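Local coordinates for protein lovastatin nonaketide synthase, polyketide synthase component (PDB 7CPX) that assembles the dihydromonacolin L nonaketide of lovastatin from malonyl-CoA, with NADPH and S-adenosyl-L-methionine, as a homodimeric multidomain polyketide synthase, at residues Q1438-L1443 with Y1512-A1517; A1452-L1457 with R1481-P1486; G1463-T1468 with E1488-F1493; L1496-S1501 with E1528-H1533; L1538-Q1543 with S1788-T1793. The protein carries 2 engineered substitutions. One frame throughout, in Å; residues are numbered along the deposited sequence.

Interaction 1 (Q1438-L1443 with Y1512-A1517); sequences QSMDIL and YDLIIA
Asp1513 reaches back over the start of strand 1440-1443. Its CB packs on Met1440, 3.6 Å from CB of that residue. CG follows, 3.5 Å from the backbone N of Asp1441. At the tip, OD2 accepts a bond from Asp1441 N at 2.8 Å, through its anti lone pair. OD1 has a long, weak ion pair with Lys1539. The carboxylate of Asp1441 lies close by, and its OD1 is bound by Ser1466 and Asn1465. Further on the strands pair in parallel. Leu1514 N bonds to Asp1441 O, Leu1443 N to Leu1514 O and Ile1516 N to Leu1443 O at 2.9 Å. On one face of the sheet, Ile1442 CG2 meets Leu1514 CD2 at 3.5 Å. On the other, Leu1443 CB makes a CH-pi contact over the Tyr1512 ring, 3.9 Å from its centroid. These are central strands of the Rossmann-like sheet of the methyltransferase domain; strand 1440-1445 leads into what is probably the glycine-rich turn of such methyltransferases (a GxGxxG-like pattern).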
# COMPACT_ATOMS: atom_id res chain seq x y z
N GLN A 1438 3.14 59.57 -30.50
CA GLN A 1438 3.14 58.33 -29.74
C GLN A 1438 4.55 57.99 -29.28
O GLN A 1438 5.54 58.53 -29.77
CB GLN A 1438 2.58 57.18 -30.58
CG GLN A 1438 1.14 57.36 -31.00
CD GLN A 1438 0.16 56.74 -30.02
OE1 GLN A 1438 -0.40 55.68 -30.27
NE2 GLN A 1438 -0.05 57.41 -28.89
N SER A 1439 4.63 57.07 -28.32
CA SER A 1439 5.91 56.62 -27.78
C SER A 1439 6.73 57.80 -27.28
O SER A 1439 7.95 57.86 -27.45
CB SER A 1439 6.69 55.81 -28.82
OG SER A 1439 6.03 54.59 -29.12
N MET A 1440 6.06 58.77 -26.66
CA MET A 1440 6.74 59.93 -26.12
C MET A 1440 7.49 59.56 -24.85
O MET A 1440 7.00 58.79 -24.03
CB MET A 1440 5.73 61.04 -25.80
CG MET A 1440 4.75 61.32 -26.91
SD MET A 1440 3.78 62.79 -26.57
CE MET A 1440 4.98 64.08 -26.92
N ASP A 1441 8.69 60.10 -24.71
CA ASP A 1441 9.41 60.05 -23.44
C ASP A 1441 8.85 61.15 -22.56
O ASP A 1441 9.05 62.34 -22.82
CB ASP A 1441 10.91 60.21 -23.66
CG ASP A 1441 11.53 58.99 -24.31
OD1 ASP A 1441 11.06 57.87 -24.05
OD2 ASP A 1441 12.50 59.16 -25.09
N ILE A 1442 8.13 60.76 -21.51
CA ILE A 1442 7.35 61.68 -20.69
C ILE A 1442 8.05 61.87 -19.36
O ILE A 1442 8.47 60.90 -18.72
CB ILE A 1442 5.92 61.15 -20.48
CG1 ILE A 1442 5.21 61.03 -21.84
CG2 ILE A 1442 5.16 62.07 -19.54
CD1 ILE A 1442 3.80 60.46 -21.76
N LEU A 1443 8.20 63.13 -18.95
CA LEU A 1443 8.81 63.48 -17.67
C LEU A 1443 7.87 64.42 -16.93
O LEU A 1443 7.64 65.55 -17.37
CB LEU A 1443 10.18 64.13 -17.88
CG LEU A 1443 10.72 65.02 -16.76
CD1 LEU A 1443 10.80 64.25 -15.45
CD2 LEU A 1443 12.08 65.57 -17.14
N TYR A 1512 13.76 63.79 -23.96
CA TYR A 1512 12.37 63.66 -23.55
C TYR A 1512 11.47 64.28 -24.60
O TYR A 1512 11.70 65.42 -25.03
CB TYR A 1512 12.14 64.30 -22.19
CG TYR A 1512 12.65 63.46 -21.05
CD1 TYR A 1512 11.87 62.45 -20.51
CD2 TYR A 1512 13.92 63.67 -20.52
CE1 TYR A 1512 12.33 61.67 -19.47
CE2 TYR A 1512 14.39 62.89 -19.48
CZ TYR A 1512 13.59 61.90 -18.96
OH TYR A 1512 14.05 61.12 -17.92
N ASP A 1513 10.44 63.54 -25.01
CA ASP A 1513 9.48 64.05 -25.98
C ASP A 1513 8.52 65.04 -25.34
O ASP A 1513 8.10 66.01 -25.99
CB ASP A 1513 8.71 62.90 -26.62
CG ASP A 1513 9.59 62.02 -27.49
OD1 ASP A 1513 10.20 62.55 -28.44
OD2 ASP A 1513 9.67 60.80 -27.22
N LEU A 1514 8.15 64.82 -24.08
CA LEU A 1514 7.17 65.67 -23.43
C LEU A 1514 7.48 65.79 -21.95
O LEU A 1514 7.95 64.85 -21.31
CB LEU A 1514 5.75 65.13 -23.64
CG LEU A 1514 4.63 65.72 -22.78
CD1 LEU A 1514 3.37 65.90 -23.59
CD2 LEU A 1514 4.37 64.84 -21.58
N ILE A 1515 7.20 66.98 -21.41
CA ILE A 1515 7.36 67.27 -19.99
C ILE A 1515 6.06 67.86 -19.47
O ILE A 1515 5.36 68.58 -20.19
CB ILE A 1515 8.54 68.23 -19.73
CG1 ILE A 1515 9.86 67.50 -19.96
CG2 ILE A 1515 8.46 68.79 -18.31
CD1 ILE A 1515 11.09 68.39 -19.85
N ILE A 1516 5.73 67.53 -18.22
CA ILE A 1516 4.49 67.97 -17.57
C ILE A 1516 4.87 68.59 -16.24
O ILE A 1516 5.23 67.87 -15.30
CB ILE A 1516 3.50 66.81 -17.37
CG1 ILE A 1516 3.08 66.23 -18.71
CG2 ILE A 1516 2.29 67.29 -16.59
CD1 ILE A 1516 2.48 64.84 -18.62
N ALA A 1517 4.78 69.91 -16.14
CA ALA A 1517 5.05 70.63 -14.90
C ALA A 1517 3.73 70.83 -14.17
O ALA A 1517 2.92 71.68 -14.55
CB ALA A 1517 5.74 71.96 -15.17

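Interaction 2 (A1452-L1457 with R1481-P1486); sequences ATKYVL and REQFAP
Lys1454 and Phe1484 mark the closest approach of the two backbones, with their CA atoms 8.0 Å apart. The first segment is regular helix. The second is the last turn of helix 1475-1483 and the chain that leaves it, and Phe1484 is the first residue to depart from helical angles. Side chains therefore bridge the distance. The Phe1484 ring does most of this. Its CG stands anti to the carbonyl carbon (chi1 -49°), and the ring is directed at the helix 1452-1457. Thr1453 CG2 sits over one ring face, offset toward the rim, in a CH-pi contact 3.7 Å from the centroid. Gln1483 CB lies over the opposite face. The backbone of Lys1454 comes to the ring edge, with its N 3.7 Å from Phe1484 CE1. In the Rossmann-like methyltransferase domain, these helices flank the strand 1464-1469 in the chain, and Tyr1469 of that strand also meets the Phe1484 ring. Leu1457 CD2 approaches the ring obliquely, 4.2 Å from Phe1484 CD1. Further out, the extended chain of Lys1454 crosses Gln1483 at about a right angle, and Lys1454 CE lies 3.5 Å from Gln1483 CD. The amide of Gln1483 is held by other partners: OE1 accepts from Gln1479, and NE2 donates to Thr1449 O. Thr1453 OG1 bonds to Glu1444.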
# COMPACT_ATOMS: atom_id res chain seq x y z
N ALA A 1452 -1.78 64.64 -10.25
CA ALA A 1452 -1.72 65.02 -11.65
C ALA A 1452 -1.25 63.84 -12.51
O ALA A 1452 -1.74 63.65 -13.63
CB ALA A 1452 -0.79 66.21 -11.84
N THR A 1453 -0.30 63.06 -12.00
CA THR A 1453 0.11 61.85 -12.71
C THR A 1453 -1.07 60.90 -12.87
O THR A 1453 -1.29 60.36 -13.96
CB THR A 1453 1.24 61.16 -11.95
OG1 THR A 1453 2.28 62.09 -11.67
CG2 THR A 1453 1.80 60.01 -12.78
N LYS A 1454 -1.85 60.70 -11.81
CA LYS A 1454 -3.04 59.86 -11.91
C LYS A 1454 -3.98 60.39 -12.98
O LYS A 1454 -4.46 59.64 -13.83
CB LYS A 1454 -3.75 59.79 -10.56
CG LYS A 1454 -3.13 58.82 -9.57
CD LYS A 1454 -4.01 58.70 -8.34
CE LYS A 1454 -3.48 57.65 -7.37
NZ LYS A 1454 -4.35 57.52 -6.17
N TYR A 1455 -4.26 61.69 -12.94
CA TYR A 1455 -5.24 62.26 -13.87
C TYR A 1455 -4.78 62.10 -15.31
O TYR A 1455 -5.51 61.56 -16.15
CB TYR A 1455 -5.47 63.73 -13.54
CG TYR A 1455 -6.77 64.01 -12.83
CD1 TYR A 1455 -7.00 63.50 -11.56
CD2 TYR A 1455 -7.75 64.79 -13.41
CE1 TYR A 1455 -8.19 63.75 -10.90
CE2 TYR A 1455 -8.94 65.05 -12.76
CZ TYR A 1455 -9.15 64.53 -11.50
OH TYR A 1455 -10.34 64.78 -10.85
N VAL A 1456 -3.56 62.55 -15.62
CA VAL A 1456 -3.12 62.57 -17.02
C VAL A 1456 -2.84 61.15 -17.51
O VAL A 1456 -3.25 60.78 -18.62
CB VAL A 1456 -1.89 63.48 -17.18
CG1 VAL A 1456 -2.20 64.88 -16.68
CG2 VAL A 1456 -0.68 62.90 -16.45
N LEU A 1457 -2.14 60.35 -16.71
CA LEU A 1457 -1.77 59.00 -17.12
C LEU A 1457 -2.93 58.02 -17.08
O LEU A 1457 -2.81 56.91 -17.59
CB LEU A 1457 -0.63 58.49 -16.23
CG LEU A 1457 0.07 57.20 -16.66
CD1 LEU A 1457 0.64 57.33 -18.06
CD2 LEU A 1457 1.17 56.85 -15.67
N ARG A 1481 5.47 54.27 -6.92
CA ARG A 1481 5.71 52.86 -7.22
C ARG A 1481 4.56 51.99 -6.76
O ARG A 1481 4.39 50.88 -7.27
CB ARG A 1481 7.02 52.41 -6.57
CG ARG A 1481 8.25 53.03 -7.19
CD ARG A 1481 9.40 53.14 -6.20
NE ARG A 1481 10.57 53.78 -6.79
CZ ARG A 1481 11.60 54.25 -6.11
NH1 ARG A 1481 11.64 54.17 -4.78
NH2 ARG A 1481 12.62 54.80 -6.76
N GLU A 1482 3.76 52.46 -5.80
CA GLU A 1482 2.55 51.76 -5.39
C GLU A 1482 1.35 52.17 -6.22
O GLU A 1482 0.49 51.34 -6.52
CB GLU A 1482 2.28 52.03 -3.91
CG GLU A 1482 3.40 51.62 -2.98
CD GLU A 1482 3.17 52.07 -1.55
OE1 GLU A 1482 2.14 52.73 -1.29
OE2 GLU A 1482 4.02 51.76 -0.68
N GLN A 1483 1.28 53.45 -6.60
CA GLN A 1483 0.12 53.94 -7.34
C GLN A 1483 0.20 53.61 -8.83
O GLN A 1483 -0.84 53.41 -9.47
CB GLN A 1483 -0.02 55.45 -7.16
CG GLN A 1483 -0.31 55.87 -5.72
CD GLN A 1483 -0.48 57.37 -5.55
OE1 GLN A 1483 -1.01 57.83 -4.54
NE2 GLN A 1483 -0.02 58.15 -6.53
N PHE A 1484 1.41 53.57 -9.39
CA PHE A 1484 1.60 53.42 -10.83
C PHE A 1484 2.35 52.14 -11.16
O PHE A 1484 3.15 52.10 -12.10
CB PHE A 1484 2.32 54.64 -11.39
CG PHE A 1484 1.72 55.94 -10.96
CD1 PHE A 1484 0.56 56.41 -11.54
CD2 PHE A 1484 2.30 56.69 -9.95
CE1 PHE A 1484 -0.01 57.60 -11.14
CE2 PHE A 1484 1.74 57.88 -9.54
CZ PHE A 1484 0.58 58.34 -10.13
N ALA A 1485 2.10 51.07 -10.40
CA ALA A 1485 2.65 49.77 -10.75
C ALA A 1485 2.27 49.32 -12.15
O ALA A 1485 3.14 48.78 -12.85
CB ALA A 1485 2.19 48.73 -9.71
N PRO A 1486 1.03 49.50 -12.62
CA PRO A 1486 0.71 49.08 -13.99
C PRO A 1486 1.61 49.70 -15.04
O PRO A 1486 1.93 49.05 -16.04
CB PRO A 1486 -0.75 49.53 -14.17
CG PRO A 1486 -1.28 49.64 -12.79
CD PRO A 1486 -0.14 50.08 -11.94

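Interaction 3 (G1463-T1468 with E1488-F1493); sequences GFNSYT and EDRMVF
Tyr1467 O is met by two neighbours on the edge strand 1491-1493. Val1492 N donates to it at 2.9 Å, tilted 32° from the carbonyl plane, and Met1491 CA makes a CA-H...O contact at 3.2 Å. Arg1490 O likewise takes one donor and one CA-H: Tyr1467 N donates to it at 3.1 Å, from above the carbonyl plane, and Ser1466 CA adds a CA-H...O contact. The strands are parallel. With the helix 1475-1483 between them, they form a beta-alpha-beta unit at one end of the methyltransferase sheet. The Arg1490 side chain extends this pairing beyond the strand start. Its chain bends at chi2 (-87°), which turns CD toward the carbonyls of Phe1464 and Asn1465. NH1 donates to Asn1465 O at 3.2 Å, in the carbonyl plane and on a lone pair. Phe1464 O lies over one face of the guanidinium. The Phe1464 ring presents its edge to the aliphatic part of the arginine, with CD1 3.4 Å from Arg1490 CB. On one face of the sheet Tyr1467 and Met1491 lie side by side, with Tyr1467 CD1 3.8 Å from Met1491 CE. The Tyr1467 hydroxyl bonds to Glu1444. On the other face Val1492 CG1 packs beside Thr1468 OG1, which bonds to Tyr1512 OH.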
# COMPACT_ATOMS: atom_id res chain seq x y z
N GLY A 1463 0.13 56.80 -25.51
CA GLY A 1463 1.41 56.34 -26.02
C GLY A 1463 2.63 56.85 -25.28
O GLY A 1463 3.32 57.75 -25.76
N PHE A 1464 2.91 56.28 -24.11
CA PHE A 1464 4.10 56.61 -23.34
C PHE A 1464 5.18 55.57 -23.61
O PHE A 1464 4.99 54.39 -23.31
CB PHE A 1464 3.80 56.70 -21.84
CG PHE A 1464 2.99 55.54 -21.31
CD1 PHE A 1464 3.59 54.36 -20.92
CD2 PHE A 1464 1.61 55.65 -21.20
CE1 PHE A 1464 2.84 53.31 -20.44
CE2 PHE A 1464 0.86 54.60 -20.71
CZ PHE A 1464 1.47 53.43 -20.33
N ASN A 1465 6.29 56.01 -24.21
CA ASN A 1465 7.45 55.14 -24.35
C ASN A 1465 8.21 55.02 -23.04
O ASN A 1465 8.79 53.97 -22.75
CB ASN A 1465 8.36 55.66 -25.45
CG ASN A 1465 9.63 54.85 -25.59
OD1 ASN A 1465 9.67 53.85 -26.31
ND2 ASN A 1465 10.69 55.28 -24.91
N SER A 1466 8.24 56.09 -22.25
CA SER A 1466 8.88 56.08 -20.95
C SER A 1466 8.34 57.26 -20.15
O SER A 1466 8.39 58.40 -20.62
CB SER A 1466 10.40 56.17 -21.07
OG SER A 1466 10.80 57.39 -21.66
N TYR A 1467 7.84 56.98 -18.95
CA TYR A 1467 7.26 58.00 -18.08
C TYR A 1467 8.23 58.20 -16.92
O TYR A 1467 8.34 57.35 -16.03
CB TYR A 1467 5.88 57.58 -17.58
CG TYR A 1467 5.00 58.73 -17.18
CD1 TYR A 1467 5.18 59.38 -15.97
CD2 TYR A 1467 3.98 59.17 -18.01
CE1 TYR A 1467 4.37 60.44 -15.60
CE2 TYR A 1467 3.16 60.22 -17.65
CZ TYR A 1467 3.37 60.85 -16.44
OH TYR A 1467 2.55 61.90 -16.08
N THR A 1468 8.93 59.34 -16.92
CA THR A 1468 9.90 59.64 -15.87
C THR A 1468 9.17 60.39 -14.76
O THR A 1468 9.09 61.62 -14.74
CB THR A 1468 11.06 60.45 -16.43
OG1 THR A 1468 11.74 59.67 -17.42
CG2 THR A 1468 12.04 60.80 -15.32
N GLU A 1488 4.69 50.68 -14.38
CA GLU A 1488 6.08 50.54 -13.94
C GLU A 1488 6.96 49.96 -15.04
O GLU A 1488 8.16 50.26 -15.08
CB GLU A 1488 6.14 49.65 -12.69
CG GLU A 1488 7.53 49.57 -12.07
CD GLU A 1488 7.53 48.81 -10.76
OE1 GLU A 1488 6.45 48.33 -10.35
OE2 GLU A 1488 8.61 48.70 -10.14
N ASP A 1489 6.40 49.15 -15.93
CA ASP A 1489 7.19 48.63 -17.04
C ASP A 1489 7.72 49.75 -17.92
O ASP A 1489 8.87 49.70 -18.37
CB ASP A 1489 6.35 47.65 -17.87
CG ASP A 1489 5.10 48.30 -18.44
OD1 ASP A 1489 4.58 49.24 -17.81
OD2 ASP A 1489 4.64 47.86 -19.52
N ARG A 1490 6.90 50.77 -18.16
CA ARG A 1490 7.32 51.95 -18.91
C ARG A 1490 7.77 53.09 -18.02
O ARG A 1490 8.49 53.98 -18.50
CB ARG A 1490 6.18 52.44 -19.81
CG ARG A 1490 5.80 51.49 -20.94
CD ARG A 1490 6.65 51.72 -22.18
NE ARG A 1490 6.01 51.17 -23.37
CZ ARG A 1490 6.49 51.28 -24.60
NH1 ARG A 1490 7.62 51.90 -24.86
NH2 ARG A 1490 5.80 50.74 -25.61
N MET A 1491 7.39 53.09 -16.75
CA MET A 1491 7.67 54.20 -15.85
C MET A 1491 8.99 53.99 -15.12
O MET A 1491 9.30 52.88 -14.68
CB MET A 1491 6.54 54.39 -14.84
CG MET A 1491 6.78 55.51 -13.84
SD MET A 1491 5.40 55.75 -12.71
CE MET A 1491 4.17 56.46 -13.80
N VAL A 1492 9.76 55.07 -15.00
CA VAL A 1492 11.00 55.09 -14.24
C VAL A 1492 10.96 56.31 -13.33
O VAL A 1492 10.37 57.33 -13.68
CB VAL A 1492 12.24 55.14 -15.16
CG1 VAL A 1492 12.25 56.44 -15.96
CG2 VAL A 1492 13.52 54.99 -14.35
N PHE A 1493 11.59 56.20 -12.16
CA PHE A 1493 11.53 57.23 -11.13
C PHE A 1493 12.90 57.87 -10.98
O PHE A 1493 13.89 57.17 -10.77
CB PHE A 1493 11.05 56.64 -9.81
CG PHE A 1493 9.79 55.84 -9.93
CD1 PHE A 1493 9.84 54.49 -10.25
CD2 PHE A 1493 8.55 56.43 -9.72
CE1 PHE A 1493 8.68 53.75 -10.37
CE2 PHE A 1493 7.39 55.69 -9.84
CZ PHE A 1493 7.45 54.35 -10.16

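Interaction 4 (L1496-S1501 with E1528-H1533); sequences LDIRRS and EKTMAH
His1533 meets Ile1498 through torsions that turn its ring to the loop: CG stands anti to the carbonyl carbon (chi1 -63°), and chi2 of 157° directs ND1 at Ile1498 O. That loop holds a type I beta turn from Asp1497 to Arg1500, overlaid by an Asx turn in which Asp1497 OD1 accepts from Arg1499 N at 3.0 Å. The contact thus fastens a turn following strand 1491-1493 to the helix 1527-1537 of the methyltransferase domain. His1533 ND1 donates to Ile1498 O at 2.9 Å. The acceptor lies close to the ring plane, whereas the donor stands above the plane of the carbonyl. Ile1498 also packs on the helix, with CG2 3.6 Å from Thr1530 CB. Thr1530 OG1 is directed to its own helix, where it bonds to Leu1527 O. The imidazole is covered on both faces. Lys1529 O, one helical turn back, lies over the centre of one face. Over the other, Ser1501 CA makes a CH-pi contact 3.8 Å from the centroid of the His1533 ring.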
# COMPACT_ATOMS: atom_id res chain seq x y z
N LEU A 1496 14.24 65.42 -9.80
CA LEU A 1496 14.76 66.58 -10.52
C LEU A 1496 14.48 67.83 -9.72
O LEU A 1496 13.34 68.05 -9.28
CB LEU A 1496 14.12 66.70 -11.91
CG LEU A 1496 14.70 67.79 -12.82
CD1 LEU A 1496 16.08 67.42 -13.31
CD2 LEU A 1496 13.76 68.05 -13.98
N ASP A 1497 15.51 68.65 -9.54
CA ASP A 1497 15.35 69.99 -8.98
C ASP A 1497 15.26 70.96 -10.16
O ASP A 1497 16.27 71.25 -10.81
CB ASP A 1497 16.50 70.34 -8.04
CG ASP A 1497 16.33 71.68 -7.37
OD1 ASP A 1497 15.28 72.33 -7.59
OD2 ASP A 1497 17.24 72.09 -6.62
N ILE A 1498 14.05 71.44 -10.44
CA ILE A 1498 13.87 72.35 -11.57
C ILE A 1498 14.74 73.58 -11.41
O ILE A 1498 15.08 74.23 -12.41
CB ILE A 1498 12.39 72.77 -11.76
CG1 ILE A 1498 11.43 71.99 -10.85
CG2 ILE A 1498 11.98 72.58 -13.21
CD1 ILE A 1498 9.97 72.34 -11.04
N ARG A 1499 15.11 73.92 -10.18
CA ARG A 1499 16.01 75.03 -9.90
C ARG A 1499 17.45 74.73 -10.32
O ARG A 1499 18.29 75.63 -10.25
CB ARG A 1499 15.96 75.37 -8.41
CG ARG A 1499 14.55 75.59 -7.87
CD ARG A 1499 14.49 75.43 -6.36
NE ARG A 1499 13.12 75.35 -5.89
CZ ARG A 1499 12.77 75.15 -4.62
NH1 ARG A 1499 13.68 75.01 -3.67
NH2 ARG A 1499 11.48 75.09 -4.30
N ARG A 1500 17.74 73.50 -10.74
CA ARG A 1500 19.09 73.07 -11.07
C ARG A 1500 19.10 72.46 -12.46
O ARG A 1500 18.08 71.98 -12.96
CB ARG A 1500 19.61 72.05 -10.04
CG ARG A 1500 20.99 71.51 -10.33
CD ARG A 1500 21.39 70.46 -9.30
NE ARG A 1500 22.67 69.84 -9.63
CZ ARG A 1500 23.18 68.80 -8.99
NH1 ARG A 1500 22.54 68.22 -7.99
NH2 ARG A 1500 24.36 68.32 -9.37
N SER A 1501 20.27 72.49 -13.09
CA SER A 1501 20.41 71.93 -14.43
C SER A 1501 20.09 70.44 -14.40
O SER A 1501 20.57 69.72 -13.51
CB SER A 1501 21.83 72.15 -14.95
OG SER A 1501 21.99 71.57 -16.23
N GLU A 1528 12.36 81.23 -15.14
CA GLU A 1528 12.95 81.24 -16.48
C GLU A 1528 14.03 80.18 -16.61
O GLU A 1528 14.08 79.46 -17.62
CB GLU A 1528 13.52 82.63 -16.78
CG GLU A 1528 12.52 83.76 -16.60
CD GLU A 1528 13.02 85.08 -17.15
OE1 GLU A 1528 14.17 85.12 -17.64
OE2 GLU A 1528 12.27 86.07 -17.09
N LYS A 1529 14.89 80.04 -15.60
CA LYS A 1529 15.95 79.04 -15.68
C LYS A 1529 15.39 77.63 -15.59
O LYS A 1529 15.90 76.71 -16.24
CB LYS A 1529 16.97 79.28 -14.57
CG LYS A 1529 17.58 80.68 -14.60
CD LYS A 1529 18.84 80.76 -13.75
CE LYS A 1529 18.56 80.51 -12.28
NZ LYS A 1529 19.78 80.68 -11.44
N THR A 1530 14.33 77.43 -14.81
CA THR A 1530 13.70 76.11 -14.75
C THR A 1530 13.10 75.73 -16.10
O THR A 1530 13.21 74.58 -16.54
CB THR A 1530 12.63 76.09 -13.66
OG1 THR A 1530 11.57 76.99 -14.00
CG2 THR A 1530 13.22 76.49 -12.31
N MET A 1531 12.46 76.69 -16.77
CA MET A 1531 11.90 76.41 -18.09
C MET A 1531 13.01 76.18 -19.11
O MET A 1531 12.86 75.36 -20.02
CB MET A 1531 10.98 77.56 -18.51
CG MET A 1531 9.80 77.76 -17.57
SD MET A 1531 8.94 79.32 -17.80
CE MET A 1531 8.16 79.05 -19.39
N ALA A 1532 14.13 76.89 -18.98
CA ALA A 1532 15.28 76.62 -19.83
C ALA A 1532 15.80 75.21 -19.61
O ALA A 1532 16.20 74.52 -20.55
CB ALA A 1532 16.38 77.65 -19.58
N HIS A 1533 15.81 74.76 -18.35
CA HIS A 1533 16.19 73.38 -18.05
C HIS A 1533 15.24 72.40 -18.72
O HIS A 1533 15.67 71.40 -19.31
CB HIS A 1533 16.20 73.18 -16.53
CG HIS A 1533 17.21 74.02 -15.82
ND1 HIS A 1533 17.09 74.35 -14.48
CD2 HIS A 1533 18.35 74.60 -16.25
CE1 HIS A 1533 18.12 75.10 -14.12
NE2 HIS A 1533 18.90 75.26 -15.17

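Interaction 5 (L1538-Q1543 with S1788-T1793); sequences LKPGGQ and SSTTWT
Thr1791 packs against a type II beta turn, Lys1539 to Gly1542, that joins the short strand 1538-1539 to strand 1542-1547 of the methyltransferase sheet. The turn is closed by Gly1542 N bonding to Lys1539 O at 2.7 Å. Gly1541 has a positive phi of 82°, where a CB would crowd the preceding carbonyl. The segment 1788-1793 is a loop leading to strand 1797-1801 of a different sheet, so the contact joins the methyltransferase fold to a neighbouring unit. The polar contacts are few. Thr1791 N makes a weak bond to Pro1540 O at 3.4 Å, and this oxygen is doubtfully placed in the model. Thr1791 OG1 lies 2.8 Å from Gly1541 O. Outside the contact, Lys1539 NZ has a long, weak ion pair with Asp1441, and the Trp1792 ring stacks on His1782. The apolar part rests on the Thr1791 methyl, set anti to the carbonyl carbon: CG2 is 3.6 Å from Gly1542 CA and 3.5 Å from Lys1539 CB.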
# COMPACT_ATOMS: atom_id res chain seq x y z
N LEU A 1538 14.02 68.56 -23.14
CA LEU A 1538 13.09 68.27 -24.22
C LEU A 1538 13.81 68.16 -25.55
O LEU A 1538 14.71 68.94 -25.85
CB LEU A 1538 12.00 69.34 -24.31
CG LEU A 1538 10.88 69.27 -23.28
CD1 LEU A 1538 9.95 70.46 -23.44
CD2 LEU A 1538 10.10 67.97 -23.40
N LYS A 1539 13.39 67.18 -26.35
CA LYS A 1539 13.84 67.12 -27.73
C LYS A 1539 13.26 68.31 -28.50
O LYS A 1539 12.24 68.87 -28.11
CB LYS A 1539 13.39 65.82 -28.39
CG LYS A 1539 13.99 64.56 -27.79
CD LYS A 1539 13.19 63.34 -28.20
CE LYS A 1539 13.81 62.04 -27.70
NZ LYS A 1539 12.97 60.86 -28.05
N PRO A 1540 13.91 68.72 -29.59
CA PRO A 1540 13.36 69.85 -30.36
C PRO A 1540 11.93 69.54 -30.80
O PRO A 1540 11.65 68.48 -31.36
CB PRO A 1540 14.32 69.96 -31.56
CG PRO A 1540 15.56 69.26 -31.13
CD PRO A 1540 15.13 68.18 -30.20
N GLY A 1541 11.04 70.50 -30.56
CA GLY A 1541 9.63 70.30 -30.80
C GLY A 1541 8.89 69.57 -29.69
O GLY A 1541 7.69 69.34 -29.83
N GLY A 1542 9.58 69.20 -28.61
CA GLY A 1542 8.91 68.53 -27.52
C GLY A 1542 7.82 69.38 -26.90
O GLY A 1542 7.82 70.61 -26.99
N GLN A 1543 6.87 68.70 -26.26
CA GLN A 1543 5.67 69.34 -25.74
C GLN A 1543 5.79 69.55 -24.24
O GLN A 1543 5.95 68.60 -23.48
CB GLN A 1543 4.43 68.50 -26.07
CG GLN A 1543 3.93 68.68 -27.50
CD GLN A 1543 4.97 68.30 -28.53
OE1 GLN A 1543 5.86 67.49 -28.27
NE2 GLN A 1543 4.87 68.90 -29.72
N SER A 1788 13.99 63.10 -38.34
CA SER A 1788 13.71 61.79 -37.77
C SER A 1788 14.01 61.73 -36.28
O SER A 1788 13.37 60.96 -35.55
CB SER A 1788 14.52 60.72 -38.50
OG SER A 1788 15.91 60.98 -38.41
N SER A 1789 14.97 62.52 -35.80
CA SER A 1789 15.42 62.45 -34.41
C SER A 1789 14.65 63.39 -33.48
O SER A 1789 14.99 63.47 -32.30
CB SER A 1789 16.91 62.77 -34.34
OG SER A 1789 17.18 64.08 -34.81
N THR A 1790 13.65 64.10 -33.98
CA THR A 1790 12.90 65.06 -33.18
C THR A 1790 11.48 64.55 -32.94
O THR A 1790 11.01 63.61 -33.58
CB THR A 1790 12.88 66.44 -33.86
OG1 THR A 1790 13.00 67.46 -32.87
CG2 THR A 1790 11.58 66.65 -34.64
N THR A 1791 10.80 65.20 -31.99
CA THR A 1791 9.48 64.72 -31.57
C THR A 1791 8.48 64.78 -32.72
O THR A 1791 7.69 63.84 -32.91
CB THR A 1791 8.96 65.56 -30.40
OG1 THR A 1791 8.63 66.87 -30.85
CG2 THR A 1791 10.01 65.65 -29.31
N TRP A 1792 8.49 65.87 -33.49
CA TRP A 1792 7.52 66.03 -34.56
C TRP A 1792 7.54 64.83 -35.49
O TRP A 1792 8.60 64.34 -35.88
CB TRP A 1792 7.82 67.31 -35.35
CG TRP A 1792 6.88 67.52 -36.48
CD1 TRP A 1792 5.73 68.26 -36.47
CD2 TRP A 1792 6.99 66.98 -37.80
NE1 TRP A 1792 5.13 68.21 -37.70
CE2 TRP A 1792 5.88 67.43 -38.53
CE3 TRP A 1792 7.92 66.15 -38.43
CZ2 TRP A 1792 5.68 67.09 -39.87
CZ3 TRP A 1792 7.72 65.81 -39.75
CH2 TRP A 1792 6.61 66.28 -40.46
N THR A 1793 6.35 64.35 -35.83
CA THR A 1793 6.18 63.13 -36.60
C THR A 1793 5.75 63.46 -38.03
O THR A 1793 5.33 64.58 -38.34
CB THR A 1793 5.16 62.20 -35.94
OG1 THR A 1793 5.22 62.36 -34.52
CG2 THR A 1793 5.45 60.76 -36.30

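In the fold
Along the chain, interaction 1 opens first, at strand 1440-1445, and closes at strand 1512-1518. Interactions 2 and 3 both lie within that loop. They cross: segment 1463-1468, which opens interaction 3, comes before 1481-1486 closes interaction 2, and 1488-1493 follows. Interaction 4 opens just after interaction 3 closes. It crosses interaction 1, since its helical half follows strand 1512-1518. Interactions 1, 3 and 5 reach one sheet, in which strands 1542-1547, 1512-1518, 1440-1445, 1464-1469 and 1491-1493 lie in that order. Interaction 2 packs against the side chains of interaction 3. Interaction 5 opens last, beside strand 1512-1518, and closes 245 residues later, linking the methyltransferase sheet to the next unit.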